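Local coordinates for N-terminal acetyltransferase-like protein (Chaetomium thermophilum, PDB 5NNP) that is probably the auxiliary, TPR-repeat subunit of an N-terminal acetyltransferase, a helical scaffold likely to hold the partner subunits of the complex, at residues 76-81 and 106-111; 96-101 and 120-125; 114-119 and 136-141; 130-135 and 154-159. All coordinates share one frame; numbering follows the deposited sequence.

Contact 1 (76-81 and 106-111)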
# COMPACT_ATOMS: atom_id res chain seq x y z
N LYS A 76 -17.23 26.94 -30.58
CA LYS A 76 -18.48 26.28 -30.22
C LYS A 76 -18.57 24.83 -30.77
O LYS A 76 -19.64 24.22 -30.74
CB LYS A 76 -19.67 27.11 -30.70
CG LYS A 76 -19.79 28.48 -30.02
CD LYS A 76 -20.98 29.30 -30.56
CE LYS A 76 -21.23 30.57 -29.74
NZ LYS A 76 -22.32 31.44 -30.28
N SER A 77 -17.45 24.29 -31.25
CA SER A 77 -17.40 22.89 -31.71
C SER A 77 -17.04 21.93 -30.59
O SER A 77 -16.02 22.11 -29.91
CB SER A 77 -16.39 22.74 -32.84
OG SER A 77 -16.10 21.37 -33.07
N TYR A 78 -17.86 20.90 -30.39
CA TYR A 78 -17.64 19.97 -29.28
C TYR A 78 -16.50 19.01 -29.61
O TYR A 78 -15.86 18.45 -28.72
CB TYR A 78 -18.93 19.19 -28.92
CG TYR A 78 -19.20 17.99 -29.79
CD1 TYR A 78 -18.63 16.76 -29.50
CD2 TYR A 78 -20.02 18.08 -30.91
CE1 TYR A 78 -18.87 15.66 -30.29
CE2 TYR A 78 -20.26 16.98 -31.71
CZ TYR A 78 -19.68 15.77 -31.39
OH TYR A 78 -19.91 14.67 -32.18
N ILE A 79 -16.25 18.82 -30.90
CA ILE A 79 -15.12 18.01 -31.34
C ILE A 79 -13.79 18.67 -30.98
O ILE A 79 -12.92 18.02 -30.40
CB ILE A 79 -15.18 17.75 -32.85
CG1 ILE A 79 -16.35 16.82 -33.16
CG2 ILE A 79 -13.88 17.17 -33.35
CD1 ILE A 79 -16.77 16.81 -34.64
N CYS A 80 -13.65 19.95 -31.29
CA CYS A 80 -12.42 20.66 -30.96
C CYS A 80 -12.11 20.59 -29.45
O CYS A 80 -10.97 20.34 -29.04
CB CYS A 80 -12.48 22.10 -31.44
SG CYS A 80 -12.77 22.29 -33.23
N TRP A 81 -13.13 20.79 -28.62
CA TRP A 81 -12.92 20.75 -27.18
C TRP A 81 -12.64 19.33 -26.68
O TRP A 81 -11.76 19.11 -25.85
CB TRP A 81 -14.12 21.37 -26.46
CG TRP A 81 -14.13 22.88 -26.62
CD1 TRP A 81 -14.93 23.61 -27.46
CD2 TRP A 81 -13.28 23.82 -25.96
NE1 TRP A 81 -14.64 24.95 -27.35
CE2 TRP A 81 -13.63 25.11 -26.44
CE3 TRP A 81 -12.26 23.71 -25.01
CZ2 TRP A 81 -12.99 26.27 -26.00
CZ3 TRP A 81 -11.62 24.88 -24.56
CH2 TRP A 81 -11.99 26.15 -25.07
N LYS A 106 -21.15 20.52 -22.53
CA LYS A 106 -22.16 21.57 -22.56
C LYS A 106 -22.56 21.89 -24.01
O LYS A 106 -23.65 22.40 -24.27
CB LYS A 106 -21.68 22.85 -21.86
CG LYS A 106 -21.52 22.71 -20.37
CD LYS A 106 -21.18 24.01 -19.68
CE LYS A 106 -20.84 23.76 -18.22
NZ LYS A 106 -20.48 25.01 -17.47
N LEU A 107 -21.65 21.58 -24.94
CA LEU A 107 -21.92 21.78 -26.36
C LEU A 107 -22.68 20.60 -26.95
O LEU A 107 -23.53 20.78 -27.80
CB LEU A 107 -20.62 22.01 -27.12
CG LEU A 107 -19.97 23.35 -26.78
CD1 LEU A 107 -18.57 23.50 -27.37
CD2 LEU A 107 -20.89 24.44 -27.27
N GLU A 108 -22.36 19.39 -26.49
CA GLU A 108 -23.00 18.18 -26.99
C GLU A 108 -23.49 17.25 -25.87
O GLU A 108 -22.95 16.15 -25.71
CB GLU A 108 -22.03 17.43 -27.88
CG GLU A 108 -22.62 16.25 -28.62
CD GLU A 108 -23.50 16.69 -29.77
OE1 GLU A 108 -24.01 15.81 -30.48
OE2 GLU A 108 -23.68 17.92 -29.98
N PRO A 109 -24.50 17.69 -25.10
CA PRO A 109 -24.98 16.99 -23.89
C PRO A 109 -25.42 15.54 -24.14
O PRO A 109 -25.51 14.76 -23.19
CB PRO A 109 -26.16 17.85 -23.43
CG PRO A 109 -26.56 18.63 -24.62
CD PRO A 109 -25.33 18.85 -25.43
N GLU A 110 -25.65 15.19 -25.40
CA GLU A 110 -26.07 13.85 -25.76
C GLU A 110 -24.91 12.85 -25.76
O GLU A 110 -25.13 11.64 -25.81
CB GLU A 110 -26.73 13.85 -27.14
CG GLU A 110 -27.94 14.75 -27.27
CD GLU A 110 -27.56 16.21 -27.51
OE1 GLU A 110 -28.49 17.03 -27.66
OE2 GLU A 110 -26.34 16.52 -27.55
N SER A 111 -23.69 13.34 -25.73
CA SER A 111 -22.53 12.45 -25.85
C SER A 111 -22.26 11.58 -24.61
O SER A 111 -21.72 12.05 -23.63
CB SER A 111 -21.27 13.25 -26.14
OG SER A 111 -20.16 12.39 -26.09
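Tyr78 and Glu108 stack, ring on carboxylate, with the two planes only 13° apart. The closest part of Glu108 is its CB, a CH-pi contact 3.8 Å from the centroid of the Tyr78 ring and over its face. A bend at chi2 (74°) brings Glu108 CD near Tyr78 CE2, and OE2 lies 3.8 Å from Tyr78 CD2. Ile79 CG1 lies above the opposite face, toward the rim. An alanine in place of Tyr78 would probably leave the Glu108 side chain without the flat surface it lies on and free to turn. The apolar part belongs to Leu107. Its CB meets Tyr78 CB at 3.7 Å, while Leu107 CD1 reaches Trp81 CD1 at 3.6 Å and also touches the carbonyl oxygen of Lys76. Trp81 has further partners: its NE1 is hydrogen-bonded to Met75 O and its ring meets Phe103 edge-to-face. No hydrogen bond joins the two segments. At the start of helix 78-90, Ser77 is the N-cap, its OG accepting weakly from Cys80 N (3.3 Å) and Ile79 N, with Asp45 OD1 as a further hydrogen-bond partner. The first turn of helix 78-90 thus packs on the C-terminal end of helix 94-107, an arrangement typical of the antiparallel helix pair of a tetratricopeptide repeat, predicted here for residues 78-111.

Contact 2 (96-101 and 120-125)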
# COMPACT_ATOMS: atom_id res chain seq x y z
N GLU A 96 -6.66 19.98 -16.64
CA GLU A 96 -6.97 20.73 -17.85
C GLU A 96 -7.88 19.90 -18.74
O GLU A 96 -8.67 20.43 -19.51
CB GLU A 96 -5.69 21.14 -18.57
CG GLU A 96 -4.86 22.15 -17.80
CD GLU A 96 -5.52 23.52 -17.73
OE1 GLU A 96 -5.75 24.14 -18.80
OE2 GLU A 96 -5.80 23.98 -16.59
N ALA A 97 -7.78 18.58 -18.61
CA ALA A 97 -8.68 17.69 -19.33
C ALA A 97 -10.12 17.92 -18.89
O ALA A 97 -11.04 18.01 -19.74
CB ALA A 97 -8.28 16.25 -19.12
N ILE A 98 -10.32 18.03 -17.57
CA ILE A 98 -11.67 18.19 -17.03
C ILE A 98 -12.34 19.45 -17.59
O ILE A 98 -13.49 19.41 -18.01
CB ILE A 98 -11.65 18.23 -15.49
CG1 ILE A 98 -11.46 16.82 -14.92
CG2 ILE A 98 -12.96 18.79 -14.95
CD1 ILE A 98 -11.19 16.76 -13.42
N LYS A 99 -11.61 20.57 -17.61
CA LYS A 99 -12.15 21.83 -18.10
C LYS A 99 -12.67 21.71 -19.52
O LYS A 99 -13.67 22.32 -19.87
CB LYS A 99 -11.08 22.93 -18.04
CG LYS A 99 -10.55 23.22 -16.67
CD LYS A 99 -9.35 24.14 -16.76
CE LYS A 99 -9.26 25.10 -15.60
NZ LYS A 99 -9.26 24.39 -14.33
N ALA A 100 -11.96 20.93 -20.34
CA ALA A 100 -12.25 20.81 -21.77
C ALA A 100 -13.37 19.79 -22.05
O ALA A 100 -14.25 20.03 -22.88
CB ALA A 100 -10.97 20.44 -22.52
N TYR A 101 -13.33 18.66 -21.36
CA TYR A 101 -14.43 17.70 -21.42
C TYR A 101 -15.75 18.35 -21.00
O TYR A 101 -16.79 18.16 -21.64
CB TYR A 101 -14.15 16.50 -20.53
CG TYR A 101 -13.38 15.39 -21.21
CD1 TYR A 101 -12.00 15.41 -21.28
CD2 TYR A 101 -14.06 14.32 -21.79
CE1 TYR A 101 -11.30 14.38 -21.91
CE2 TYR A 101 -13.37 13.30 -22.41
CZ TYR A 101 -12.01 13.32 -22.47
OH TYR A 101 -11.35 12.28 -23.10
N VAL A 120 -15.09 10.04 -14.89
CA VAL A 120 -13.93 9.29 -14.43
C VAL A 120 -12.85 10.27 -13.99
O VAL A 120 -12.34 10.20 -12.88
CB VAL A 120 -13.39 8.33 -15.52
CG1 VAL A 120 -12.09 7.75 -15.07
CG2 VAL A 120 -14.40 7.23 -15.83
N LEU A 121 -12.53 11.22 -14.87
CA LEU A 121 -11.53 12.24 -14.58
C LEU A 121 -11.86 13.01 -13.31
O LEU A 121 -10.98 13.29 -12.48
CB LEU A 121 -11.39 13.20 -15.77
CG LEU A 121 -10.73 12.69 -17.05
CD1 LEU A 121 -11.05 13.59 -18.21
CD2 LEU A 121 -9.21 12.59 -16.89
N GLN A 122 -13.13 13.33 -13.13
CA GLN A 122 -13.53 14.13 -11.98
C GLN A 122 -13.30 13.41 -10.65
O GLN A 122 -12.83 14.03 -9.69
CB GLN A 122 -14.99 14.55 -12.09
CG GLN A 122 -15.23 15.69 -13.04
CD GLN A 122 -16.70 15.85 -13.38
OE1 GLN A 122 -17.39 14.87 -13.67
NE2 GLN A 122 -17.19 17.08 -13.33
N ILE A 123 -13.66 12.13 -10.58
CA ILE A 123 -13.45 11.40 -9.34
C ILE A 123 -11.94 11.16 -9.15
O ILE A 123 -11.43 11.24 -8.02
CB ILE A 123 -14.24 10.08 -9.27
CG1 ILE A 123 -14.15 9.46 -7.87
CG2 ILE A 123 -13.75 9.09 -10.31
CD1 ILE A 123 -14.48 10.43 -6.71
N GLN A 124 -11.23 10.91 -10.24
CA GLN A 124 -9.77 10.77 -10.17
C GLN A 124 -9.11 11.99 -9.54
O GLN A 124 -8.07 11.85 -8.89
CB GLN A 124 -9.16 10.56 -11.55
CG GLN A 124 -7.63 10.51 -11.51
CD GLN A 124 -7.11 9.21 -10.93
OE1 GLN A 124 -7.79 8.17 -10.97
NE2 GLN A 124 -5.91 9.24 -10.39
N MET A 125 -9.68 13.18 -9.72
CA MET A 125 -9.09 14.39 -9.13
C MET A 125 -9.89 14.85 -7.93
O MET A 125 -9.71 15.96 -7.45
CB MET A 125 -9.00 15.53 -10.14
CG MET A 125 -8.25 15.19 -11.41
SD MET A 125 -6.56 14.67 -11.08
CE MET A 125 -5.86 16.22 -10.46
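Ala97 O is gripped by two backbone N-H groups, Tyr101 N at 2.9 Å and, more weakly, Ala100 N, and it also lies in plane at the edge of the Tyr101 ring. These bonds belong to helix 94-107, in the second half of the predicted tetratricopeptide repeat 78-111, where it packs antiparallel on the following helix, 112-124. The axes of the two short segments pass 9.7 Å apart at 144°. Between them the contact is apolar. Leu121 points its CD1 over one face of the Tyr101 ring, 4.1 Å from the centroid in a CH-pi contact, the two side chains crossing at about a right angle. The same methyl rests on Ala97 CB at 3.9 Å, so one leucine branch joins two successive turns of helix 94-107. Ile98 carries the rest of the contact. It slides past Leu121 in the opposite direction, its CG1 3.7 Å from Leu121 CB; chi2 (170°) extends the chain, and CD1 ends 3.6 Å from Leu121 O, beside Gln122 CA. Around this layer, Tyr101 also meets His82 of helix 78-90, and Phe94 touches Leu121 and Met125. Gln122 offers its CA and, farther off, its CG to Ile98 CD1; its OE1 is hydrogen-bonded to Ser134 OG of helix 128-141. At the helix end, Met125 CG closes on Ile98 CD1 at 3.9 Å, and the methionine chain is bent at chi2 and chi3.

Contact 3 (114-119 and 136-141)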
# COMPACT_ATOMS: atom_id res chain seq x y z
N ILE A 114 -18.41 11.40 -23.82
CA ILE A 114 -17.83 12.56 -23.18
C ILE A 114 -18.19 12.60 -21.70
O ILE A 114 -17.34 12.87 -20.86
CB ILE A 114 -18.26 13.86 -23.90
CG1 ILE A 114 -17.60 13.91 -25.28
CG2 ILE A 114 -17.90 15.08 -23.08
CD1 ILE A 114 -18.00 15.09 -26.15
N GLN A 115 -19.45 12.29 -21.38
CA GLN A 115 -19.91 12.29 -19.99
C GLN A 115 -19.24 11.19 -19.20
O GLN A 115 -18.91 11.37 -18.03
CB GLN A 115 -21.43 12.13 -19.91
CG GLN A 115 -21.98 11.93 -18.49
CD GLN A 115 -21.78 13.16 -17.59
OE1 GLN A 115 -22.69 13.95 -17.40
NE2 GLN A 115 -20.58 13.31 -17.03
N ARG A 116 -19.04 10.05 -19.85
CA ARG A 116 -18.41 8.89 -19.22
C ARG A 116 -16.98 9.21 -18.80
O ARG A 116 -16.58 8.93 -17.68
CB ARG A 116 -18.45 7.69 -20.17
CG ARG A 116 -17.93 6.40 -19.59
CD ARG A 116 -18.24 5.24 -20.53
NE ARG A 116 -17.96 5.54 -21.93
CZ ARG A 116 -16.81 5.26 -22.55
NH1 ARG A 116 -15.82 4.68 -21.87
NH2 ARG A 116 -16.64 5.57 -23.83
N ASP A 117 -16.23 9.82 -19.71
CA ASP A 117 -14.81 10.05 -19.52
C ASP A 117 -14.55 11.18 -18.56
O ASP A 117 -13.61 11.12 -17.76
CB ASP A 117 -14.15 10.30 -20.86
CG ASP A 117 -14.10 9.04 -21.71
OD1 ASP A 117 -14.02 7.93 -21.14
OD2 ASP A 117 -14.15 9.15 -22.95
N LEU A 118 -15.40 12.20 -18.60
CA LEU A 118 -15.32 13.31 -17.67
C LEU A 118 -15.56 12.87 -16.22
O LEU A 118 -14.87 13.29 -15.30
CB LEU A 118 -16.34 14.39 -18.05
CG LEU A 118 -16.60 15.48 -17.02
CD1 LEU A 118 -15.39 16.40 -16.92
CD2 LEU A 118 -17.86 16.25 -17.38
N ALA A 119 -16.57 12.03 -16.04
CA ALA A 119 -16.93 11.58 -14.71
C ALA A 119 -15.76 10.85 -14.07
O ALA A 119 -15.47 11.01 -12.88
CB ALA A 119 -18.16 10.67 -14.77
N LEU A 136 -25.44 11.76 -11.47
CA LEU A 136 -26.88 12.05 -11.48
C LEU A 136 -27.36 12.08 -12.93
O LEU A 136 -28.41 11.55 -13.28
CB LEU A 136 -27.18 13.37 -10.78
CG LEU A 136 -28.63 13.82 -10.64
CD1 LEU A 136 -29.48 12.70 -10.08
CD2 LEU A 136 -28.67 15.04 -9.73
N ASN A 137 -26.55 12.69 -13.78
CA ASN A 137 -26.81 12.74 -15.19
C ASN A 137 -26.80 11.38 -15.83
O ASN A 137 -27.72 11.02 -16.56
CB ASN A 137 -25.77 13.61 -15.85
CG ASN A 137 -26.37 14.77 -16.50
OD1 ASN A 137 -26.67 15.77 -15.84
ND2 ASN A 137 -26.59 14.68 -17.80
N MET A 138 -25.74 10.62 -15.59
CA MET A 138 -25.64 9.29 -16.14
C MET A 138 -26.82 8.42 -15.66
O MET A 138 -27.41 7.69 -16.44
CB MET A 138 -24.30 8.67 -15.76
CG MET A 138 -23.14 9.52 -16.24
SD MET A 138 -21.48 8.94 -15.84
CE MET A 138 -21.36 7.53 -16.96
N LEU A 139 -27.16 8.53 -14.39
CA LEU A 139 -28.30 7.79 -13.84
C LEU A 139 -29.63 8.19 -14.51
O LEU A 139 -30.51 7.36 -14.75
CB LEU A 139 -28.37 8.02 -12.33
CG LEU A 139 -29.61 7.49 -11.61
CD1 LEU A 139 -29.73 5.98 -11.75
CD2 LEU A 139 -29.63 7.92 -10.14
N LYS A 140 -29.77 9.47 -14.80
CA LYS A 140 -30.97 9.95 -15.46
C LYS A 140 -31.08 9.33 -16.85
O LYS A 140 -32.16 8.99 -17.32
CB LYS A 140 -30.95 11.47 -15.55
CG LYS A 140 -32.28 12.10 -15.41
CD LYS A 140 -32.15 13.61 -15.35
CE LYS A 140 -31.20 14.10 -16.42
NZ LYS A 140 -31.23 15.57 -16.56
N ALA A 141 -29.93 9.16 -17.49
CA ALA A 141 -29.89 8.65 -18.84
C ALA A 141 -30.11 7.13 -18.90
O ALA A 141 -30.70 6.63 -19.85
CB ALA A 141 -28.58 9.01 -19.49
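Met138 reaches across to helix 112-124 and meets three residues there in turn. Its CG lies 3.5 Å from Gln115 CG, its SD touches Ala119 CB at 3.9 Å, and its CE ends 4.0 Å from Arg116 CA. The bend at chi3 (72°) turns CE toward the Arg116 backbone. Gln115 answers with more than its CG: its OE1 packs on Asn137 CB at 3.5 Å, and the two amide planes stand 52° apart. With Gln115 CG anti to the backbone N and the chain bent at chi2, NE2 is placed to give a weak hydrogen bond to Ser134 OG, one turn before Met138, which probably helps to hold the amide. Farther out, Leu105 of helix 94-107 touches Gln115, and Ser134 also packs on Ala119, whereas Leu139 faces helix 146-159 through Trp149 and Leu152. Helix 128-141 is therefore flanked by both neighbours in the chain. The short segments run antiparallel at 146° with axes 10.7 Å apart, a packing consistent with successive helices in an alpha-alpha superhelix of the tetratricopeptide type.

Contact 4 (130-135 and 154-159); sequences GYVQSR and IAYHLE
Tyr131 meets Ala155 of helix 146-159 through CD2 and CE2. From CB the chain leaves with CG anti to the backbone N (chi1 -173°). CD2 meets Ala155 CB at 3.4 Å and CE2 lies a little farther from the same methyl. On the other side CD1 approaches Ala119 O, and CE1 packs on Ile123 CB of helix 112-124. One face of the ring carries Arg135 CG, offset toward the rim. At the tip, OH accepts a hydrogen bond from Arg135 NH1, 3.1 Å long and bent to 138° at the hydrogen, with the hydroxyl tilted from the guanidinium plane. An alanine at Tyr131 would probably leave Arg135 NH1 without this acceptor and open a gap between Ala155 and Ile123. The setting is an antiparallel pair of consecutive helices, 128-141 and 146-159, as in the helical hairpins of tetratricopeptide-like folds. The short axes come within 8.7 Å at 165°, a close approach consistent with the small side chain of Ala155 at the point where the backbones are nearest, opposite Val132. That valine divides its methyls. CG2 packs on Ala155 CB at 3.7 Å, while CG1 meets Tyr156 CE1 at 3.6 Å, the two side chains crossing at about a right angle. Tyr156 is backed by Ala165 and Ile168 of helix 162-175. Glu159 reaches past with an extended chain, its OE2 in plane at the edge of the Tyr156 ring and 3.8 Å from Val132 CG2.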
# COMPACT_ATOMS: atom_id res chain seq x y z
N GLY A 130 -18.54 17.88 -8.90
CA GLY A 130 -18.59 17.53 -10.30
C GLY A 130 -19.01 16.09 -10.54
O GLY A 130 -19.77 15.80 -11.46
N TYR A 131 -18.53 15.19 -9.70
CA TYR A 131 -18.71 13.76 -9.91
C TYR A 131 -20.15 13.40 -9.61
O TYR A 131 -20.77 12.59 -10.29
CB TYR A 131 -17.75 12.96 -9.01
CG TYR A 131 -17.75 11.48 -9.27
CD1 TYR A 131 -17.56 10.99 -10.54
CD2 TYR A 131 -17.91 10.57 -8.23
CE1 TYR A 131 -17.54 9.64 -10.79
CE2 TYR A 131 -17.90 9.21 -8.47
CZ TYR A 131 -17.71 8.75 -9.76
OH TYR A 131 -17.70 7.41 -10.03
N VAL A 132 -20.68 14.04 -8.57
CA VAL A 132 -22.07 13.88 -8.24
C VAL A 132 -22.97 14.31 -9.40
O VAL A 132 -23.84 13.55 -9.84
CB VAL A 132 -22.44 14.69 -6.99
CG1 VAL A 132 -23.96 14.86 -6.86
CG2 VAL A 132 -21.84 14.05 -5.76
N GLN A 133 -22.76 15.52 -9.90
CA GLN A 133 -23.54 15.98 -11.04
C GLN A 133 -23.46 14.99 -12.22
O GLN A 133 -24.48 14.64 -12.82
CB GLN A 133 -23.06 17.35 -11.48
CG GLN A 133 -23.99 18.05 -12.45
CD GLN A 133 -23.46 19.40 -12.88
OE1 GLN A 133 -22.53 19.94 -12.29
NE2 GLN A 133 -24.06 19.97 -13.93
N SER A 134 -22.25 14.54 -12.53
CA SER A 134 -22.05 13.59 -13.61
C SER A 134 -22.87 12.31 -13.43
O SER A 134 -23.55 11.85 -14.34
CB SER A 134 -20.57 13.24 -13.73
OG SER A 134 -19.89 14.29 -14.38
N ARG A 135 -22.80 11.72 -12.24
CA ARG A 135 -23.47 10.46 -11.98
C ARG A 135 -24.97 10.62 -11.99
O ARG A 135 -25.69 9.73 -12.44
CB ARG A 135 -23.02 9.87 -10.65
CG ARG A 135 -21.64 9.33 -10.72
CD ARG A 135 -21.54 8.45 -11.95
NE ARG A 135 -20.21 7.86 -12.02
CZ ARG A 135 -19.90 6.80 -12.76
NH1 ARG A 135 -18.65 6.33 -12.74
NH2 ARG A 135 -20.84 6.23 -13.52
N ILE A 154 -22.15 6.34 -4.24
CA ILE A 154 -20.72 6.47 -3.95
C ILE A 154 -20.25 7.93 -4.04
O ILE A 154 -19.52 8.41 -3.16
CB ILE A 154 -19.87 5.60 -4.90
CG1 ILE A 154 -20.06 4.12 -4.57
CG2 ILE A 154 -18.41 5.96 -4.80
CD1 ILE A 154 -19.84 3.22 -5.75
N ALA A 155 -20.69 8.65 -5.07
CA ALA A 155 -20.29 10.05 -5.25
C ALA A 155 -20.75 10.89 -4.07
O ALA A 155 -19.99 11.73 -3.56
CB ALA A 155 -20.85 10.61 -6.52
N TYR A 156 -21.99 10.66 -3.64
CA TYR A 156 -22.52 11.37 -2.48
C TYR A 156 -21.72 11.03 -1.23
O TYR A 156 -21.35 11.91 -0.45
CB TYR A 156 -23.99 11.02 -2.26
CG TYR A 156 -24.98 11.83 -3.05
CD1 TYR A 156 -24.84 13.21 -3.17
CD2 TYR A 156 -26.06 11.22 -3.67
CE1 TYR A 156 -25.78 13.95 -3.90
CE2 TYR A 156 -26.97 11.94 -4.39
CZ TYR A 156 -26.83 13.30 -4.50
OH TYR A 156 -27.77 13.98 -5.24
N HIS A 157 -21.48 9.74 -1.04
CA HIS A 157 -20.71 9.20 0.08
C HIS A 157 -19.32 9.81 0.19
O HIS A 157 -18.92 10.27 1.27
CB HIS A 157 -20.61 7.68 -0.08
CG HIS A 157 -20.04 6.99 1.12
ND1 HIS A 157 -19.60 5.69 1.08
CD2 HIS A 157 -19.82 7.43 2.38
CE1 HIS A 157 -19.14 5.35 2.27
NE2 HIS A 157 -19.26 6.38 3.08
N LEU A 158 -18.58 9.82 -0.92
CA LEU A 158 -17.23 10.36 -0.91
C LEU A 158 -17.26 11.87 -0.74
O LEU A 158 -16.27 12.46 -0.30
CB LEU A 158 -16.49 9.98 -2.19
CG LEU A 158 -16.20 8.48 -2.39
CD1 LEU A 158 -15.42 8.25 -3.69
CD2 LEU A 158 -15.45 7.91 -1.19
N GLU A 159 -18.38 12.50 -1.11
CA GLU A 159 -18.54 13.94 -0.97
C GLU A 159 -18.80 14.34 0.47
O GLU A 159 -18.72 15.51 0.80
CB GLU A 159 -19.71 14.47 -1.84
CG GLU A 159 -19.90 15.99 -1.80
CD GLU A 159 -21.16 16.49 -2.52
OE1 GLU A 159 -21.11 17.56 -3.17
OE2 GLU A 159 -22.22 15.84 -2.42

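All four contacts lie along one run of successive helices, from 78-90 to 146-159, contact 1 also using loop residues beside its helix ends. Contact 2 is the buried one, an apolar layer; contact 1 lies at the surface, where a glutamate stacks on a tyrosine. Contacts 3 and 4 are partly buried: contact 3 rests on a methionine and a glutamine, contact 4 on alanine and valine against tyrosine rings. Helix 94-107 serves contacts 1 and 2, helix 112-124 contacts 2 and 3, and helix 128-141 contacts 3 and 4. None is hydrogen-bonded across its segments; instead Ser134 OG of contact 4 is hydrogen-bonded to Gln122 of contact 2 and weakly to Gln115 of contact 3.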